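MutT/nudix family protein (Streptococcus pneumoniae, PDB 4HFQ) hydrolyses UDP-linked precursors of peptidoglycan biosynthesis as a UDP-X diphosphatase of the Nudix family. Local coordinates at residues A[71-76]-A[92-97]. Sequence-based numbering, arbitrary orientation.
Sequences DVRAWI and SWALPG. With SO4 (sulfate ion), chain F.
Arg73 and Gly97 face each other as a non-hydrogen-bonded antiparallel pair, their CA atoms only 4.3 Å apart. Two CA-H...O contacts accompany this closeness: Gly97 CA lies 3.1 Å from Val72 O, and Arg73 CA leans on Pro96 O. With no side chain at Gly97, its CA can come up to Val72 O and the arginine can fold over its carbonyl carbon. The Arg73 chain, bent at chi2 (-70°), lays its guanidinium across the Gly97 carbonyl carbon, which sits 3.7 Å above the plane and towards the rim. Around the edge of that flat group, Arg73 NH1 donates to Leu95 O at 2.9 Å, in the guanidinium plane and nearly along the C=O axis, and also to O4 of a sulfate, probably from the crystallisation liquor. Asp71 is gripped side-on, NE to OD2 and NH2 to OD1, both carboxylate oxygens using syn lone pairs; this salt bridge fixes the guanidinium's rotation, and Lys145 is a second partner for OD2. One residue along the strand from Arg73, Ala74 N donates to Pro96 O at 2.8 Å, beyond which the segments diverge, their end-to-end directions 117° apart. Leu95 is the bump that fills the widening angle: its CB sits 3.4 Å from Ala74 O, CD1 rests on Arg73 CB, and CD2 meets Trp75 CE3 at 4.0 Å, crossing the indole obliquely, with Leu190 of helix 184-194 touching both side chains. Pro96 meets Ala74 CB through its CB and Ile76 CD1 through its CG, both at 4.3 Å, while helix 106-118 covers Ala74 and Pro96. Strand 93-99 thus ends against strand 69-78 of the mixed Nudix sheet; judged by sequence, a degenerate Nudix box probably starts at Gly98, with 106-118 as its helix, whose Glu117 accepts from Gly97 N.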
ATOM      1  N   ASP A  71      -3.640  -6.965  -0.207  1.00  8.61           N
ATOM      2  CA  ASP A  71      -3.798  -8.311  -0.771  1.00  8.36           C
ATOM      3  C   ASP A  71      -3.110  -9.260   0.193  1.00  8.11           C
ATOM      4  O   ASP A  71      -2.037  -8.954   0.745  1.00  7.82           O
ATOM      5  CB  ASP A  71      -3.162  -8.396  -2.168  1.00  8.55           C
ATOM      6  CG  ASP A  71      -3.297  -9.759  -2.800  1.00  9.02           C
ATOM      7  OD1 ASP A  71      -4.335 -10.031  -3.414  1.00  9.60           O
ATOM      8  OD2 ASP A  71      -2.347 -10.569  -2.703  1.00  9.17           O
ATOM      9  N   VAL A  72      -3.759 -10.390   0.445  1.00  7.71           N
ATOM     10  CA  VAL A  72      -3.187 -11.428   1.336  1.00  7.95           C
ATOM     11  C   VAL A  72      -3.013 -12.733   0.588  1.00  7.47           C
ATOM     12  O   VAL A  72      -3.834 -13.079  -0.266  1.00  7.87           O
ATOM     13  CB  VAL A  72      -4.018 -11.643   2.639  1.00  7.99           C
ATOM     14  CG1 VAL A  72      -4.012 -10.376   3.481  1.00  8.44           C
ATOM     15  CG2 VAL A  72      -5.451 -12.109   2.350  1.00  8.55           C
ATOM     16  N   ARG A  73      -1.930 -13.442   0.902  1.00  7.76           N
ATOM     17  CA  ARG A  73      -1.615 -14.712   0.253  1.00  8.13           C
ATOM     18  C   ARG A  73      -1.105 -15.685   1.291  1.00  7.95           C
ATOM     19  O   ARG A  73      -0.499 -15.285   2.295  1.00  8.33           O
ATOM     20  CB  ARG A  73      -0.553 -14.568  -0.838  1.00  8.14           C
ATOM     21  CG  ARG A  73      -0.949 -13.676  -2.007  1.00  8.36           C
ATOM     22  CD  ARG A  73      -2.025 -14.331  -2.851  1.00  8.78           C
ATOM     23  NE  ARG A  73      -2.854 -13.315  -3.507  1.00  9.29           N
ATOM     24  CZ  ARG A  73      -3.863 -13.582  -4.325  1.00  9.77           C
ATOM     25  NH1 ARG A  73      -4.151 -14.838  -4.663  1.00 10.22           N
ATOM     26  NH2 ARG A  73      -4.578 -12.596  -4.836  1.00 10.86           N
ATOM     27  N   ALA A  74      -1.348 -16.975   1.027  1.00  8.28           N
ATOM     28  CA  ALA A  74      -0.916 -18.063   1.900  1.00  8.45           C
ATOM     29  C   ALA A  74       0.176 -18.895   1.235  1.00  8.53           C
ATOM     30  O   ALA A  74       0.025 -19.338   0.102  1.00  9.16           O
ATOM     31  CB  ALA A  74      -2.096 -18.961   2.238  1.00  9.07           C
ATOM     32  N   TRP A  75       1.240 -19.117   1.996  1.00  8.57           N
ATOM     33  CA  TRP A  75       2.351 -19.982   1.616  1.00  9.14           C
ATOM     34  C   TRP A  75       2.275 -21.235   2.455  1.00  9.39           C
ATOM     35  O   TRP A  75       2.541 -21.211   3.648  1.00  9.89           O
ATOM     36  CB  TRP A  75       3.644 -19.233   1.851  1.00  9.26           C
ATOM     37  CG  TRP A  75       4.887 -20.012   1.557  1.00  9.70           C
ATOM     38  CD1 TRP A  75       5.653 -20.777   2.433  1.00 10.04           C
ATOM     39  CD2 TRP A  75       5.564 -20.087   0.263  1.00  9.82           C
ATOM     40  NE1 TRP A  75       6.751 -21.286   1.775  1.00 10.48           N
ATOM     41  CE2 TRP A  75       6.749 -20.918   0.469  1.00 10.22           C
ATOM     42  CE3 TRP A  75       5.314 -19.557  -1.007  1.00 10.04           C
ATOM     43  CZ2 TRP A  75       7.626 -21.207  -0.566  1.00 10.92           C
ATOM     44  CZ3 TRP A  75       6.212 -19.856  -2.033  1.00 10.16           C
ATOM     45  CH2 TRP A  75       7.351 -20.650  -1.804  1.00 11.09           C
ATOM     46  N   ILE A  76       1.830 -22.315   1.808  1.00 10.14           N
ATOM     47  CA  ILE A  76       1.573 -23.607   2.465  1.00 11.35           C
ATOM     48  C   ILE A  76       2.484 -24.638   1.813  1.00 11.96           C
ATOM     49  O   ILE A  76       2.372 -24.898   0.625  1.00 12.11           O
ATOM     50  CB  ILE A  76       0.095 -23.995   2.249  1.00 11.53           C
ATOM     51  CG1 ILE A  76      -0.841 -22.919   2.843  1.00 12.07           C
ATOM     52  CG2 ILE A  76      -0.194 -25.379   2.833  1.00 12.39           C
ATOM     53  CD1 ILE A  76      -2.197 -22.840   2.183  1.00 13.42           C
ATOM     54  N   SER A  92      -4.412 -20.301 -15.125  1.00 14.50           N
ATOM     55  CA  SER A  92      -3.168 -20.122 -14.387  1.00 14.18           C
ATOM     56  C   SER A  92      -3.358 -20.201 -12.870  1.00 12.41           C
ATOM     57  O   SER A  92      -4.484 -20.191 -12.375  1.00 12.70           O
ATOM     58  CB  SER A  92      -2.505 -18.805 -14.774  1.00 15.93           C
ATOM     59  OG  SER A  92      -3.401 -17.753 -14.531  1.00 17.33           O
ATOM     60  N   TRP A  93      -2.240 -20.255 -12.156  1.00 11.40           N
ATOM     61  CA  TRP A  93      -2.226 -20.667 -10.765  1.00 11.26           C
ATOM     62  C   TRP A  93      -1.672 -19.578  -9.900  1.00 10.62           C
ATOM     63  O   TRP A  93      -0.807 -18.816 -10.324  1.00 11.00           O
ATOM     64  CB  TRP A  93      -1.334 -21.897 -10.629  1.00 12.01           C
ATOM     65  CG  TRP A  93      -1.859 -23.103 -11.378  1.00 12.71           C
ATOM     66  CD1 TRP A  93      -1.741 -23.383 -12.735  1.00 12.92           C
ATOM     67  CD2 TRP A  93      -2.582 -24.231 -10.804  1.00 12.66           C
ATOM     68  NE1 TRP A  93      -2.354 -24.578 -13.034  1.00 13.55           N
ATOM     69  CE2 TRP A  93      -2.863 -25.146 -11.914  1.00 13.05           C
ATOM     70  CE3 TRP A  93      -2.997 -24.568  -9.526  1.00 13.29           C
ATOM     71  CZ2 TRP A  93      -3.542 -26.336 -11.719  1.00 13.42           C
ATOM     72  CZ3 TRP A  93      -3.694 -25.766  -9.343  1.00 13.48           C
ATOM     73  CH2 TRP A  93      -3.948 -26.633 -10.420  1.00 13.59           C
ATOM     74  N   ALA A  94      -2.129 -19.539  -8.646  1.00 10.38           N
ATOM     75  CA  ALA A  94      -1.580 -18.573  -7.669  1.00 10.49           C
ATOM     76  C   ALA A  94      -1.633 -19.147  -6.271  1.00 10.23           C
ATOM     77  O   ALA A  94      -2.306 -20.146  -6.016  1.00 10.23           O
ATOM     78  CB  ALA A  94      -2.343 -17.249  -7.714  1.00 11.34           C
ATOM     79  N   LEU A  95      -0.945 -18.485  -5.336  1.00  9.48           N
ATOM     80  CA  LEU A  95      -1.088 -18.837  -3.919  1.00  9.28           C
ATOM     81  C   LEU A  95      -2.513 -18.490  -3.491  1.00  9.24           C
ATOM     82  O   LEU A  95      -3.072 -17.486  -3.980  1.00  9.40           O
ATOM     83  CB  LEU A  95      -0.118 -18.030  -3.044  1.00  9.55           C
ATOM     84  CG  LEU A  95       1.377 -18.134  -3.338  1.00  9.61           C
ATOM     85  CD1 LEU A  95       2.151 -17.120  -2.511  1.00 10.34           C
ATOM     86  CD2 LEU A  95       1.884 -19.530  -3.006  1.00 10.28           C
ATOM     87  N   PRO A  96      -3.124 -19.285  -2.591  1.00  9.16           N
ATOM     88  CA  PRO A  96      -4.447 -18.918  -2.078  1.00  9.17           C
ATOM     89  C   PRO A  96      -4.415 -17.518  -1.461  1.00  9.32           C
ATOM     90  O   PRO A  96      -3.402 -17.104  -0.911  1.00  9.01           O
ATOM     91  CB  PRO A  96      -4.727 -19.977  -1.000  1.00  9.25           C
ATOM     92  CG  PRO A  96      -3.891 -21.153  -1.422  1.00  9.18           C
ATOM     93  CD  PRO A  96      -2.637 -20.544  -1.997  1.00  9.43           C
ATOM     94  N   GLY A  97      -5.525 -16.804  -1.582  1.00  9.47           N
ATOM     95  CA  GLY A  97      -5.654 -15.458  -1.004  1.00  9.95           C
ATOM     96  C   GLY A  97      -6.555 -14.583  -1.838  1.00 10.86           C
ATOM     97  O   GLY A  97      -7.445 -15.067  -2.557  1.00 12.26           O
TER
HETATM   98  S   SO4 F 304      -7.273 -16.719  -5.980  1.00 53.25           S
HETATM   99  O1  SO4 F 304      -8.032 -17.242  -7.145  1.00 50.41           O
HETATM  100  O2  SO4 F 304      -8.192 -15.910  -5.146  1.00 51.07           O
HETATM  101  O3  SO4 F 304      -6.724 -17.836  -5.185  1.00 49.28           O
HETATM  102  O4  SO4 F 304      -6.145 -15.877  -6.438  1.00 45.75           O